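Local coordinates for putative bacterial transcription regulation protein (PDB 3LUR) that probably senses small-molecule effectors through a binding domain of the SHS2 clan and so takes part in regulating bacterial transcription, at residues A10-V15 / N52-G57; G33-C38 / G42-L47; L59-P64 / I90-S95; M70-A75 / E136-G141; E115-Y120 / T150-P155. All blocks are in the same frame, centred on the assembly; numbering follows the deposited sequence.

How the interactions relate
Interactions 1, 3, 4 and 5 all reach one six-stranded antiparallel sheet closed into a barrel; interaction 2 joins helices 24-41 and 43-50 beside it. Along the chain interaction 2 is nested inside the loop closed by interaction 1, whereas interaction 4 crosses both 3 and 5. Interaction 3 lies within the barrel, about 10 Å between centres from interactions 1 and 4. Interactions 2 and 5 are about 24 Å apart between centres, on opposite sides of the chain's centre, without touching. Interaction 4 is the most central, and Trp35 of interaction 2 bonds to its Tyr72, tying helix 24-41 to a polar group that may belong to an effector pocket.

Interaction 1. Residues A10-V15 / N52-G57; sequences ASLTLV and NGDLAG. With EDO (1,2-ethanediol), chain I.
Leu12 spreads its two methyl groups over different residues of the 52-57 loop. CD1 packs on Leu55 CD1 at 3.9 Å, while CD2 lies against Asp54, 3.6 Å from OD2 and also close to CB. The branch at CG thus divides the leucine between its two neighbours, alongside Asp54 and at a slant to Leu55. A water bridges Thr13 N, at 3.0 Å, to the carboxylate oxygen Asp54 OD2, at 2.7 Å. The contact joins the barrel strand 5-21 to the loop leading from helix 43-50 into strand 58-64. In that loop Asn52 forms an Asx turn, its OD1 accepting from Asp54 N at 2.9 Å with a nearly straight bond (168°), the donor standing above the carbonyl plane. Asn52 ND2 adds a weak bond to Asp54 OD2. Further out, Thr77 OG1 on strand 70-77 bonds to both Asn52 OD1 and Leu55 N, and Leu55 leans on Phe135 and Leu137 of strand 134-138.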
# COMPACT_ATOMS: atom_id res chain seq x y z
N ALA A 10 5.81 -12.69 6.39
CA ALA A 10 7.07 -13.20 5.89
C ALA A 10 7.49 -12.26 4.75
O ALA A 10 6.73 -11.35 4.38
CB ALA A 10 6.89 -14.58 5.36
N SER A 11 8.66 -12.46 4.19
CA SER A 11 9.07 -11.63 3.09
C SER A 11 8.19 -11.99 1.91
O SER A 11 7.90 -13.16 1.67
CB SER A 11 10.53 -11.79 2.74
OG SER A 11 11.34 -11.32 3.81
N LEU A 12 7.75 -10.99 1.17
CA LEU A 12 6.86 -11.24 0.05
C LEU A 12 7.42 -10.69 -1.24
O LEU A 12 8.22 -9.75 -1.22
CB LEU A 12 5.50 -10.61 0.32
CG LEU A 12 4.73 -11.14 1.52
CD1 LEU A 12 3.53 -10.29 1.75
CD2 LEU A 12 4.33 -12.61 1.38
N THR A 13 7.05 -11.31 -2.35
CA THR A 13 7.43 -10.81 -3.64
C THR A 13 6.26 -9.99 -4.17
O THR A 13 5.14 -10.50 -4.30
CB THR A 13 7.73 -11.94 -4.61
OG1 THR A 13 8.89 -12.64 -4.17
CG2 THR A 13 7.99 -11.39 -6.00
N LEU A 14 6.51 -8.72 -4.45
CA LEU A 14 5.45 -7.83 -4.96
C LEU A 14 5.72 -7.51 -6.43
O LEU A 14 6.86 -7.23 -6.81
CB LEU A 14 5.40 -6.56 -4.15
CG LEU A 14 5.13 -6.73 -2.67
CD1 LEU A 14 4.96 -5.37 -2.01
CD2 LEU A 14 3.86 -7.56 -2.43
N VAL A 15 4.69 -7.67 -7.26
CA VAL A 15 4.78 -7.48 -8.68
C VAL A 15 3.86 -6.30 -9.01
O VAL A 15 2.69 -6.29 -8.64
CB VAL A 15 4.25 -8.72 -9.46
CG1 VAL A 15 4.44 -8.53 -10.96
CG2 VAL A 15 4.95 -10.04 -9.01
N ASN A 52 -1.11 -14.15 -6.07
CA ASN A 52 -1.01 -15.50 -5.49
C ASN A 52 -1.75 -15.65 -4.17
O ASN A 52 -1.63 -16.67 -3.55
CB ASN A 52 0.45 -15.94 -5.33
CG ASN A 52 1.18 -15.20 -4.22
OD1 ASN A 52 0.62 -14.34 -3.55
ND2 ASN A 52 2.45 -15.55 -4.02
N GLY A 53 -2.44 -14.61 -3.72
CA GLY A 53 -3.21 -14.66 -2.48
C GLY A 53 -2.46 -14.45 -1.16
O GLY A 53 -3.10 -14.45 -0.11
N ASP A 54 -1.14 -14.24 -1.19
CA ASP A 54 -0.38 -14.01 0.05
C ASP A 54 -1.00 -12.88 0.84
O ASP A 54 -0.99 -12.90 2.07
CB ASP A 54 1.08 -13.68 -0.22
CG ASP A 54 1.89 -14.91 -0.57
OD1 ASP A 54 1.47 -16.02 -0.24
OD2 ASP A 54 2.98 -14.76 -1.14
N LEU A 55 -1.43 -11.83 0.12
CA LEU A 55 -2.25 -10.76 0.69
C LEU A 55 -3.53 -10.73 -0.13
O LEU A 55 -3.48 -10.76 -1.37
CB LEU A 55 -1.55 -9.41 0.65
CG LEU A 55 -0.42 -9.27 1.68
CD1 LEU A 55 0.38 -8.03 1.44
CD2 LEU A 55 -0.99 -9.30 3.11
N ALA A 56 -4.67 -10.70 0.55
CA ALA A 56 -5.98 -10.75 -0.12
C ALA A 56 -6.41 -9.37 -0.57
O ALA A 56 -7.18 -8.68 0.10
CB ALA A 56 -7.04 -11.37 0.81
N GLY A 57 -5.92 -8.96 -1.71
CA GLY A 57 -6.30 -7.70 -2.27
C GLY A 57 -5.17 -7.18 -3.11
O GLY A 57 -4.21 -7.91 -3.42
C1 EDO I . -8.06 -6.35 2.97
O1 EDO I . -9.41 -6.05 3.29
C2 EDO I . -7.82 -7.83 3.16
O2 EDO I . -8.54 -8.55 2.18
O HOH W 1 4.88 -13.38 -2.43

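Interaction 2. Residues G33-C38 / G42-L47; sequences GFWQRC and GVIADL. With EDO (1,2-ethanediol), chain F.
The indole of Trp35 meets Ile44 obliquely, its six-membered ring bringing Trp35 CZ3 to 3.8 Å from Ile44 CD1, with the two side chains roughly perpendicular. The guanidinium of Arg37 has Phe34 CA over one face and an ethanediol hydroxyl in plane at its edge, 2.9 Å from NH1 to O1; a salt bridge to Glu19 also uses NH1. Ile44 CD1 reaches Cys38 CB as well, at 3.8 Å, and Cys38 CB lies 3.9 Å from Val43 CB. The backbone joins the two helices here: Cys38 O accepts from Val43 N at 2.9 Å, in the carbonyl plane, with weak bonds from Gly42 N and Ile44 N beside it. Trp35 NE1 is hydrogen-bonded to Tyr72 OH, and its ring meets those of Tyr72 and Tyr138. Gly42, with positive phi (90°), ends helix 24-41 in a Schellman motif and is at once the N-cap of helix 43-50, the short segments turning by 73° at this helix-to-helix corner.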
# COMPACT_ATOMS: atom_id res chain seq x y z
N GLY A 33 -5.11 9.26 -9.92
CA GLY A 33 -4.89 9.24 -11.35
C GLY A 33 -4.06 8.05 -11.79
O GLY A 33 -4.28 7.50 -12.86
N PHE A 34 -3.09 7.67 -10.96
CA PHE A 34 -2.25 6.52 -11.26
C PHE A 34 -3.10 5.25 -11.26
O PHE A 34 -2.98 4.43 -12.19
CB PHE A 34 -1.10 6.48 -10.24
CG PHE A 34 -0.18 5.31 -10.37
CD1 PHE A 34 0.07 4.71 -11.59
CD2 PHE A 34 0.55 4.89 -9.26
CE1 PHE A 34 0.95 3.63 -11.68
CE2 PHE A 34 1.44 3.85 -9.34
CZ PHE A 34 1.65 3.21 -10.55
N TRP A 35 -3.98 5.10 -10.26
CA TRP A 35 -4.91 3.98 -10.26
C TRP A 35 -5.82 4.02 -11.50
O TRP A 35 -6.06 2.99 -12.14
CB TRP A 35 -5.81 3.99 -9.00
CG TRP A 35 -5.17 3.47 -7.81
CD1 TRP A 35 -4.61 4.18 -6.80
CD2 TRP A 35 -5.03 2.09 -7.45
NE1 TRP A 35 -4.13 3.35 -5.84
CE2 TRP A 35 -4.39 2.06 -6.20
CE3 TRP A 35 -5.39 0.89 -8.06
CZ2 TRP A 35 -4.07 0.87 -5.55
CZ3 TRP A 35 -5.09 -0.29 -7.41
CH2 TRP A 35 -4.42 -0.29 -6.17
N GLN A 36 -6.31 5.21 -11.84
CA GLN A 36 -7.20 5.36 -13.00
C GLN A 36 -6.49 4.88 -14.29
O GLN A 36 -7.06 4.12 -15.10
CB GLN A 36 -7.66 6.82 -13.16
CG GLN A 36 -8.61 7.05 -14.33
CD GLN A 36 -9.14 8.49 -14.43
OE1 GLN A 36 -8.78 9.36 -13.63
NE2 GLN A 36 -9.99 8.72 -15.42
N ARG A 37 -5.26 5.33 -14.47
CA ARG A 37 -4.47 4.94 -15.65
C ARG A 37 -4.22 3.42 -15.67
O ARG A 37 -4.41 2.80 -16.69
CB ARG A 37 -3.16 5.74 -15.72
CG ARG A 37 -3.42 7.21 -16.10
CD ARG A 37 -2.18 8.09 -16.15
NE ARG A 37 -1.73 8.57 -14.85
CZ ARG A 37 -0.73 8.06 -14.13
NH1 ARG A 37 -0.04 7.00 -14.55
NH2 ARG A 37 -0.39 8.64 -12.98
N CYS A 38 -3.81 2.83 -14.55
CA CYS A 38 -3.60 1.37 -14.49
C CYS A 38 -4.87 0.62 -14.85
O CYS A 38 -4.82 -0.37 -15.57
CB CYS A 38 -3.15 0.91 -13.14
SG CYS A 38 -1.46 1.43 -12.71
N GLY A 42 -5.39 -1.67 -18.42
CA GLY A 42 -5.51 -3.13 -18.23
C GLY A 42 -4.42 -3.69 -17.34
O GLY A 42 -4.23 -4.89 -17.24
N VAL A 43 -3.67 -2.80 -16.70
CA VAL A 43 -2.62 -3.22 -15.81
C VAL A 43 -3.23 -3.92 -14.60
O VAL A 43 -2.69 -4.94 -14.13
CB VAL A 43 -1.77 -2.03 -15.33
CG1 VAL A 43 -0.91 -2.45 -14.13
CG2 VAL A 43 -0.93 -1.46 -16.48
N ILE A 44 -4.34 -3.39 -14.08
CA ILE A 44 -4.93 -4.00 -12.90
C ILE A 44 -5.38 -5.42 -13.19
O ILE A 44 -5.13 -6.32 -12.38
CB ILE A 44 -6.10 -3.22 -12.28
CG1 ILE A 44 -5.69 -1.79 -11.89
CG2 ILE A 44 -6.64 -3.99 -11.02
CD1 ILE A 44 -4.55 -1.73 -10.87
N ALA A 45 -6.01 -5.64 -14.35
CA ALA A 45 -6.51 -6.96 -14.71
C ALA A 45 -5.36 -7.94 -14.85
O ALA A 45 -5.43 -9.06 -14.36
CB ALA A 45 -7.34 -6.91 -16.00
N ASP A 46 -4.27 -7.48 -15.46
CA ASP A 46 -3.11 -8.31 -15.62
C ASP A 46 -2.44 -8.70 -14.28
O ASP A 46 -2.04 -9.83 -14.10
CB ASP A 46 -2.08 -7.62 -16.50
CG ASP A 46 -1.03 -8.57 -17.00
OD1 ASP A 46 -1.42 -9.66 -17.51
OD2 ASP A 46 0.17 -8.25 -16.89
N LEU A 47 -2.30 -7.73 -13.36
CA LEU A 47 -1.72 -8.02 -12.07
C LEU A 47 -2.60 -8.95 -11.26
O LEU A 47 -2.11 -9.80 -10.54
CB LEU A 47 -1.46 -6.74 -11.28
CG LEU A 47 -0.38 -5.82 -11.80
CD1 LEU A 47 -0.31 -4.59 -10.88
CD2 LEU A 47 0.97 -6.54 -11.87
C1 EDO F . -0.11 3.62 -15.56
O1 EDO F . 0.11 4.74 -16.43
C2 EDO F . 1.07 2.66 -15.65
O2 EDO F . 1.37 2.42 -17.03
O HOH W 2 -7.19 -2.88 -15.74

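Interaction 3. Residues L59-P64 / I90-S95; sequences LGLCIP and ITLASS
Leu61, Ile90 and Leu92 carry this contact, which spans the inside of the barrel between two strands that are not neighbours in the sheet. Along 59-64, Leu59 comes first: its CB points toward the other segment, but the side chain packs on Leu14, Phe135 and Leu137 around it. Leu61 then makes the crossing. Its CG stands anti to the backbone N (chi1 -175°), which directs CG and its methyl groups across the interior: CD1 lies 4.2 Å from Leu92 CD1, and CD2 lies 4.3 Å from Ile90 CD1. Leu92 also has CG anti to its backbone N, and the two leucines pass side by side, running in opposite senses, their CA atoms 9.7 Å apart. Cys62 turns to the other face of the strand, onto Met70 and Tyr72. Ile63 returns to the inner side and only approaches Ile90, with 4.6 Å between the two CD1 atoms. The apolar packing between the segments is therefore loose. Leu14 of strand 5-21 touches Leu59, Leu61 and Leu92 alike, and Pro133 touches both Leu61 and Leu92. Strand 58-64 is held on one flank by backbone bonds to strand 70-77 and on the other by bonds from Gly60 and Cys62 to strand 134-138, while Trp35 of helix 24-41 packs across the outer face at Gly60.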
# COMPACT_ATOMS: atom_id res chain seq x y z
N LEU A 59 -2.42 -4.04 -3.57
CA LEU A 59 -1.70 -3.08 -2.75
C LEU A 59 -1.40 -1.77 -3.41
O LEU A 59 -1.09 -1.70 -4.63
CB LEU A 59 -0.36 -3.67 -2.30
CG LEU A 59 -0.23 -4.83 -1.30
CD1 LEU A 59 -0.56 -6.20 -1.87
CD2 LEU A 59 1.23 -4.89 -0.76
N GLY A 60 -1.47 -0.73 -2.58
CA GLY A 60 -0.96 0.57 -2.86
C GLY A 60 0.21 0.70 -1.89
O GLY A 60 0.03 1.02 -0.71
N LEU A 61 1.40 0.40 -2.38
CA LEU A 61 2.60 0.39 -1.54
C LEU A 61 3.30 1.74 -1.58
O LEU A 61 3.75 2.20 -2.64
CB LEU A 61 3.58 -0.71 -1.99
CG LEU A 61 4.85 -0.94 -1.16
CD1 LEU A 61 4.56 -1.72 0.14
CD2 LEU A 61 5.89 -1.68 -1.98
N CYS A 62 3.44 2.34 -0.39
CA CYS A 62 4.10 3.60 -0.24
C CYS A 62 5.55 3.35 0.11
O CYS A 62 5.84 2.66 1.09
CB CYS A 62 3.41 4.40 0.86
SG CYS A 62 1.66 4.75 0.41
N ILE A 63 6.44 3.88 -0.73
CA ILE A 63 7.86 3.63 -0.63
C ILE A 63 8.57 4.96 -0.38
O ILE A 63 8.85 5.71 -1.31
CB ILE A 63 8.41 2.93 -1.92
CG1 ILE A 63 7.65 1.63 -2.19
CG2 ILE A 63 9.95 2.62 -1.79
CD1 ILE A 63 7.94 0.97 -3.53
N PRO A 64 8.80 5.28 0.89
CA PRO A 64 9.60 6.51 1.13
C PRO A 64 10.95 6.35 0.46
O PRO A 64 11.58 5.28 0.60
CB PRO A 64 9.75 6.57 2.64
CG PRO A 64 8.65 5.69 3.19
CD PRO A 64 8.41 4.62 2.14
N ILE A 90 9.73 -6.87 -6.73
CA ILE A 90 10.59 -6.63 -5.56
C ILE A 90 10.22 -7.44 -4.33
O ILE A 90 9.18 -8.07 -4.28
CB ILE A 90 10.60 -5.14 -5.18
CG1 ILE A 90 9.28 -4.73 -4.55
CG2 ILE A 90 10.96 -4.30 -6.46
CD1 ILE A 90 9.29 -3.42 -3.88
N THR A 91 11.13 -7.44 -3.35
CA THR A 91 10.89 -8.12 -2.09
C THR A 91 10.55 -7.13 -1.02
O THR A 91 11.33 -6.22 -0.73
CB THR A 91 12.12 -8.90 -1.60
OG1 THR A 91 12.47 -9.88 -2.57
CG2 THR A 91 11.81 -9.60 -0.30
N LEU A 92 9.38 -7.32 -0.43
CA LEU A 92 8.98 -6.56 0.73
C LEU A 92 9.44 -7.42 1.90
O LEU A 92 8.90 -8.50 2.13
CB LEU A 92 7.48 -6.35 0.75
CG LEU A 92 6.92 -5.63 1.98
CD1 LEU A 92 7.37 -4.18 1.95
CD2 LEU A 92 5.42 -5.74 2.03
N ALA A 93 10.45 -6.95 2.62
CA ALA A 93 11.07 -7.70 3.70
C ALA A 93 10.10 -7.95 4.83
O ALA A 93 9.33 -7.08 5.17
CB ALA A 93 12.32 -6.97 4.23
N SER A 94 10.25 -9.10 5.49
CA SER A 94 9.38 -9.49 6.60
C SER A 94 9.34 -8.45 7.68
O SER A 94 10.38 -7.87 8.05
CB SER A 94 9.84 -10.80 7.24
OG SER A 94 11.11 -10.66 7.81
N SER A 95 8.17 -8.29 8.27
CA SER A 95 8.00 -7.31 9.32
C SER A 95 6.73 -7.56 10.08
O SER A 95 5.80 -8.23 9.58
CB SER A 95 7.92 -5.90 8.73
OG SER A 95 7.86 -4.92 9.75

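Interaction 4. Residues M70-A75 / E136-G141; sequences MSYMIA and ELYQDG. With EDO (1,2-ethanediol), chain E; EDO (1,2-ethanediol), chain H.
A buried carboxylate-tyrosine hydrogen bond between Glu136 and Tyr72 joins strands 134-138 and 70-77, which flank strand 58-64 near the centre of the chain. Tyr72 OH donates to Glu136 OE1 at 2.6 Å, with OE1 lying at the edge of the phenol ring near its plane. Ring and carboxylate planes are 50° apart. Tyr138 OH donates to the same OE1, also at 2.6 Å. The two hydroxyls come from opposite faces of the carboxylate, so this one oxygen is gripped from above and below, and the two donors would probably favour the charged form. A buried glutamate ringed by aromatic side chains recalls the drug pocket of BmrR, a regulator with a related effector-binding domain. A tetraethylene glycol, probably from the crystallisation liquor, lies about 4 Å from the side chain of Tyr138 and is consistent with a pocket here. The Glu136 chain, extended beyond CG, brings its carboxylate up to the two hydroxyls. The next shell is helix 24-41: Trp35 NE1 is hydrogen-bonded to Tyr72 OH, and the indole meets the rings of both tyrosines steeply.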
# COMPACT_ATOMS: atom_id res chain seq x y z
N MSE A 70 8.68 10.29 -2.56
CA MSE A 70 7.75 9.26 -2.17
C MSE A 70 7.32 8.52 -3.42
O MSE A 70 6.82 9.14 -4.37
CB MSE A 70 6.54 9.89 -1.49
CG MSE A 70 5.41 8.93 -1.17
SE MSE A 70 5.84 7.69 0.24
CE MSE A 70 6.06 8.91 1.75
N SER A 71 7.53 7.20 -3.42
CA SER A 71 7.06 6.36 -4.52
C SER A 71 5.80 5.61 -4.09
O SER A 71 5.58 5.35 -2.92
CB SER A 71 8.14 5.36 -4.92
OG SER A 71 9.25 6.02 -5.50
N TYR A 72 4.95 5.31 -5.05
CA TYR A 72 3.78 4.54 -4.80
C TYR A 72 3.79 3.42 -5.81
O TYR A 72 3.96 3.67 -7.00
CB TYR A 72 2.57 5.38 -5.05
CG TYR A 72 1.28 4.80 -4.64
CD1 TYR A 72 0.87 4.88 -3.31
CD2 TYR A 72 0.40 4.23 -5.56
CE1 TYR A 72 -0.35 4.40 -2.90
CE2 TYR A 72 -0.83 3.74 -5.16
CZ TYR A 72 -1.21 3.85 -3.83
OH TYR A 72 -2.44 3.41 -3.39
N MSE A 73 3.65 2.20 -5.34
CA MSE A 73 3.61 1.07 -6.23
C MSE A 73 2.28 0.34 -6.14
O MSE A 73 1.84 -0.08 -5.05
CB MSE A 73 4.79 0.12 -5.95
CG MSE A 73 4.85 -1.10 -6.84
SE MSE A 73 6.26 -2.26 -6.14
CE MSE A 73 6.16 -3.67 -7.43
N ILE A 74 1.62 0.21 -7.27
CA ILE A 74 0.40 -0.58 -7.35
C ILE A 74 0.91 -2.00 -7.61
O ILE A 74 1.65 -2.22 -8.56
CB ILE A 74 -0.50 -0.08 -8.47
CG1 ILE A 74 -1.04 1.29 -8.06
CG2 ILE A 74 -1.64 -1.08 -8.78
CD1 ILE A 74 -1.83 2.01 -9.15
N ALA A 75 0.54 -2.94 -6.75
CA ALA A 75 1.13 -4.25 -6.82
C ALA A 75 0.29 -5.33 -6.19
O ALA A 75 -0.62 -5.07 -5.37
CB ALA A 75 2.48 -4.20 -6.08
N GLU A 136 -1.50 0.31 1.61
CA GLU A 136 -2.93 0.24 1.63
C GLU A 136 -3.25 -1.09 0.97
O GLU A 136 -2.65 -1.44 -0.03
CB GLU A 136 -3.51 1.38 0.77
CG GLU A 136 -3.07 2.75 1.21
CD GLU A 136 -3.00 3.77 0.09
OE1 GLU A 136 -3.47 3.53 -1.04
OE2 GLU A 136 -2.47 4.84 0.36
N LEU A 137 -4.20 -1.83 1.51
CA LEU A 137 -4.58 -3.09 0.92
C LEU A 137 -6.07 -3.03 0.60
O LEU A 137 -6.92 -2.80 1.50
CB LEU A 137 -4.25 -4.25 1.85
CG LEU A 137 -4.58 -5.67 1.36
CD1 LEU A 137 -3.71 -6.03 0.11
CD2 LEU A 137 -4.44 -6.72 2.46
N TYR A 138 -6.37 -3.25 -0.68
CA TYR A 138 -7.75 -3.13 -1.22
C TYR A 138 -8.38 -4.47 -1.63
O TYR A 138 -7.96 -5.09 -2.59
CB TYR A 138 -7.73 -2.21 -2.44
CG TYR A 138 -7.27 -0.81 -2.16
CD1 TYR A 138 -8.15 0.14 -1.66
CD2 TYR A 138 -5.96 -0.42 -2.39
CE1 TYR A 138 -7.73 1.42 -1.40
CE2 TYR A 138 -5.53 0.84 -2.12
CZ TYR A 138 -6.42 1.76 -1.61
OH TYR A 138 -5.98 3.04 -1.33
N GLN A 139 -9.36 -4.89 -0.85
CA GLN A 139 -10.17 -6.04 -1.15
C GLN A 139 -11.14 -5.65 -2.25
O GLN A 139 -11.32 -4.44 -2.54
CB GLN A 139 -10.98 -6.45 0.08
CG GLN A 139 -11.95 -5.36 0.57
CD GLN A 139 -12.70 -5.77 1.81
OE1 GLN A 139 -13.29 -6.83 1.87
NE2 GLN A 139 -12.68 -4.91 2.83
N ASP A 140 -11.75 -6.66 -2.87
CA ASP A 140 -12.75 -6.40 -3.85
C ASP A 140 -13.97 -5.86 -3.10
O ASP A 140 -14.18 -6.16 -1.92
CB ASP A 140 -13.10 -7.67 -4.62
CG ASP A 140 -13.79 -7.38 -5.93
OD1 ASP A 140 -13.86 -6.20 -6.36
OD2 ASP A 140 -14.23 -8.35 -6.57
N GLY A 141 -14.79 -5.11 -3.81
CA GLY A 141 -16.00 -4.54 -3.26
C GLY A 141 -16.35 -3.25 -4.00
O GLY A 141 -15.87 -3.02 -5.12
C1 EDO E . -10.56 -9.86 -0.96
O1 EDO E . -11.41 -9.34 -2.00
C2 EDO E . -11.39 -10.76 -0.05
O2 EDO E . -12.40 -10.02 0.67
C1 EDO H . -9.72 -7.50 -5.79
O1 EDO H . -8.95 -6.42 -5.24
C2 EDO H . -9.66 -8.71 -4.85
O2 EDO H . -8.36 -9.32 -4.88

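Interaction 5. Residues E115-Y120 / T150-P155; sequences EEVHHY and TEIWMP. With EDO (1,2-ethanediol), chain G.
Helix 115-120 lies over strand 150-155 with their axes 10.6 Å apart at closest approach and their N-to-C directions only 27° apart; Val117 and Ile152 are the nearest pair, 8.5 Å between CA atoms. This is a helix laid on the outer face of the antiparallel barrel of an SHS2-clan effector-binding domain, and the layer between is apolar. Val117 carries it. Met154, a selenomethionine, has two conformers, so its contacts hold for the conformer described. In that one Val117 CG1, anti to the backbone N, meets Met154 CG tip to tip at 3.6 Å, and bends at chi2 and chi3 fold SE back beside the same methyl. The Met154 methyl CE comes obliquely to the His118 ring, 4.0 Å from CE1. Val117 CG2 lies more loosely, 4.4 Å from Ile152 CG2. The backbones of Met98 and Ala102 on strand 88-103 are hydrogen-bonded to those of Met154 and Thr150, and Phe100 of that strand packs on both Val117 and Met154. Trp153 points to the other face of the sheet, where its ring stacks on Phe135 and meets Tyr97 edge-to-face, with NE1 bonded to Glu151 OE1 at 2.9 Å. At the margin of the helix, His118 ND1 shares a hydrogen bond with ethanediol O2, which lies at the edge of the ring near its plane, 2.7 Å from ND1.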
# COMPACT_ATOMS: atom_id res chain seq x y z
N GLU A 115 -3.45 10.14 6.94
CA GLU A 115 -3.00 11.31 7.68
C GLU A 115 -3.17 11.09 9.21
O GLU A 115 -2.27 11.44 9.99
CB GLU A 115 -3.76 12.54 7.26
CG GLU A 115 -3.34 13.77 8.02
N GLU A 116 -4.30 10.51 9.62
CA GLU A 116 -4.53 10.23 11.05
C GLU A 116 -3.47 9.24 11.54
O GLU A 116 -2.90 9.42 12.62
CB GLU A 116 -5.90 9.62 11.31
CG GLU A 116 -7.10 10.43 10.81
CD GLU A 116 -7.34 11.71 11.56
OE1 GLU A 116 -6.49 12.12 12.37
OE2 GLU A 116 -8.42 12.30 11.38
N VAL A 117 -3.20 8.21 10.74
CA VAL A 117 -2.19 7.19 11.10
C VAL A 117 -0.81 7.81 11.28
O VAL A 117 -0.15 7.54 12.27
CB VAL A 117 -2.11 6.06 10.06
CG1 VAL A 117 -0.91 5.20 10.34
CG2 VAL A 117 -3.36 5.25 10.10
N HIS A 118 -0.36 8.62 10.33
CA HIS A 118 0.94 9.31 10.50
C HIS A 118 0.96 10.13 11.77
O HIS A 118 1.93 10.09 12.51
CB HIS A 118 1.31 10.21 9.30
CG HIS A 118 1.67 9.44 8.06
ND1 HIS A 118 2.60 8.42 8.05
CD2 HIS A 118 1.26 9.59 6.77
CE1 HIS A 118 2.71 7.94 6.82
NE2 HIS A 118 1.91 8.64 6.03
N HIS A 119 -0.12 10.85 12.05
CA HIS A 119 -0.19 11.64 13.26
C HIS A 119 -0.10 10.76 14.51
O HIS A 119 0.61 11.09 15.46
CB HIS A 119 -1.48 12.47 13.30
CG HIS A 119 -1.65 13.21 14.57
ND1 HIS A 119 -0.75 14.17 14.99
CD2 HIS A 119 -2.59 13.13 15.54
CE1 HIS A 119 -1.13 14.65 16.16
NE2 HIS A 119 -2.24 14.03 16.51
N TYR A 120 -0.82 9.65 14.49
CA TYR A 120 -0.84 8.72 15.62
C TYR A 120 0.56 8.17 15.89
O TYR A 120 1.03 8.12 17.04
CB TYR A 120 -1.84 7.59 15.35
CG TYR A 120 -1.70 6.45 16.32
CD1 TYR A 120 -2.22 6.53 17.59
CD2 TYR A 120 -1.01 5.32 15.96
CE1 TYR A 120 -2.02 5.49 18.51
CE2 TYR A 120 -0.82 4.28 16.85
CZ TYR A 120 -1.34 4.37 18.12
OH TYR A 120 -1.15 3.34 18.98
N THR A 150 -10.62 -0.23 3.70
CA THR A 150 -9.27 -0.34 3.20
C THR A 150 -8.39 -0.60 4.43
O THR A 150 -8.56 0.06 5.45
CB THR A 150 -8.78 1.00 2.55
OG1 THR A 150 -9.61 1.33 1.44
CG2 THR A 150 -7.33 0.89 2.07
N GLU A 151 -7.46 -1.54 4.33
CA GLU A 151 -6.51 -1.75 5.41
C GLU A 151 -5.27 -0.95 5.17
O GLU A 151 -4.79 -0.84 4.05
CB GLU A 151 -6.15 -3.22 5.55
CG GLU A 151 -7.27 -4.07 6.03
CD GLU A 151 -6.87 -5.52 6.24
OE1 GLU A 151 -5.80 -5.95 5.74
OE2 GLU A 151 -7.67 -6.26 6.86
N ILE A 152 -4.72 -0.41 6.25
CA ILE A 152 -3.48 0.34 6.18
C ILE A 152 -2.47 -0.42 7.07
O ILE A 152 -2.68 -0.57 8.28
CB ILE A 152 -3.64 1.80 6.64
CG1 ILE A 152 -4.41 2.60 5.59
CG2 ILE A 152 -2.25 2.46 6.90
CD1 ILE A 152 -4.86 4.01 6.04
N TRP A 153 -1.38 -0.85 6.46
CA TRP A 153 -0.38 -1.67 7.14
C TRP A 153 0.87 -0.86 7.32
O TRP A 153 1.55 -0.54 6.35
CB TRP A 153 -0.06 -2.88 6.28
CG TRP A 153 -1.13 -3.89 6.16
CD1 TRP A 153 -2.35 -3.75 5.57
CD2 TRP A 153 -1.04 -5.26 6.56
NE1 TRP A 153 -3.05 -4.93 5.63
CE2 TRP A 153 -2.26 -5.88 6.21
CE3 TRP A 153 -0.05 -6.01 7.18
CZ2 TRP A 153 -2.52 -7.23 6.50
CZ3 TRP A 153 -0.30 -7.36 7.44
CH2 TRP A 153 -1.53 -7.95 7.09
N MSE A 154 1.21 -0.60 8.58
CA MSE A 154 2.36 0.21 8.93
C MSE A 154 3.37 -0.67 9.66
O MSE A 154 3.05 -1.26 10.70
CB MSE A 154 1.94 1.34 9.88
CG MSE A 154 0.81 2.16 9.38
SE MSE A 154 1.23 3.10 7.71
CE MSE A 154 2.65 4.23 8.27
N PRO A 155 4.60 -0.75 9.14
CA PRO A 155 5.62 -1.62 9.73
C PRO A 155 6.16 -1.13 11.07
O PRO A 155 6.33 0.08 11.29
CB PRO A 155 6.72 -1.63 8.68
CG PRO A 155 6.58 -0.35 8.01
CD PRO A 155 5.13 -0.04 7.96
C1 EDO G . 5.62 10.03 10.12
O1 EDO G . 4.95 10.37 8.90
C2 EDO G . 4.80 8.99 10.87
O2 EDO G . 4.42 7.90 10.01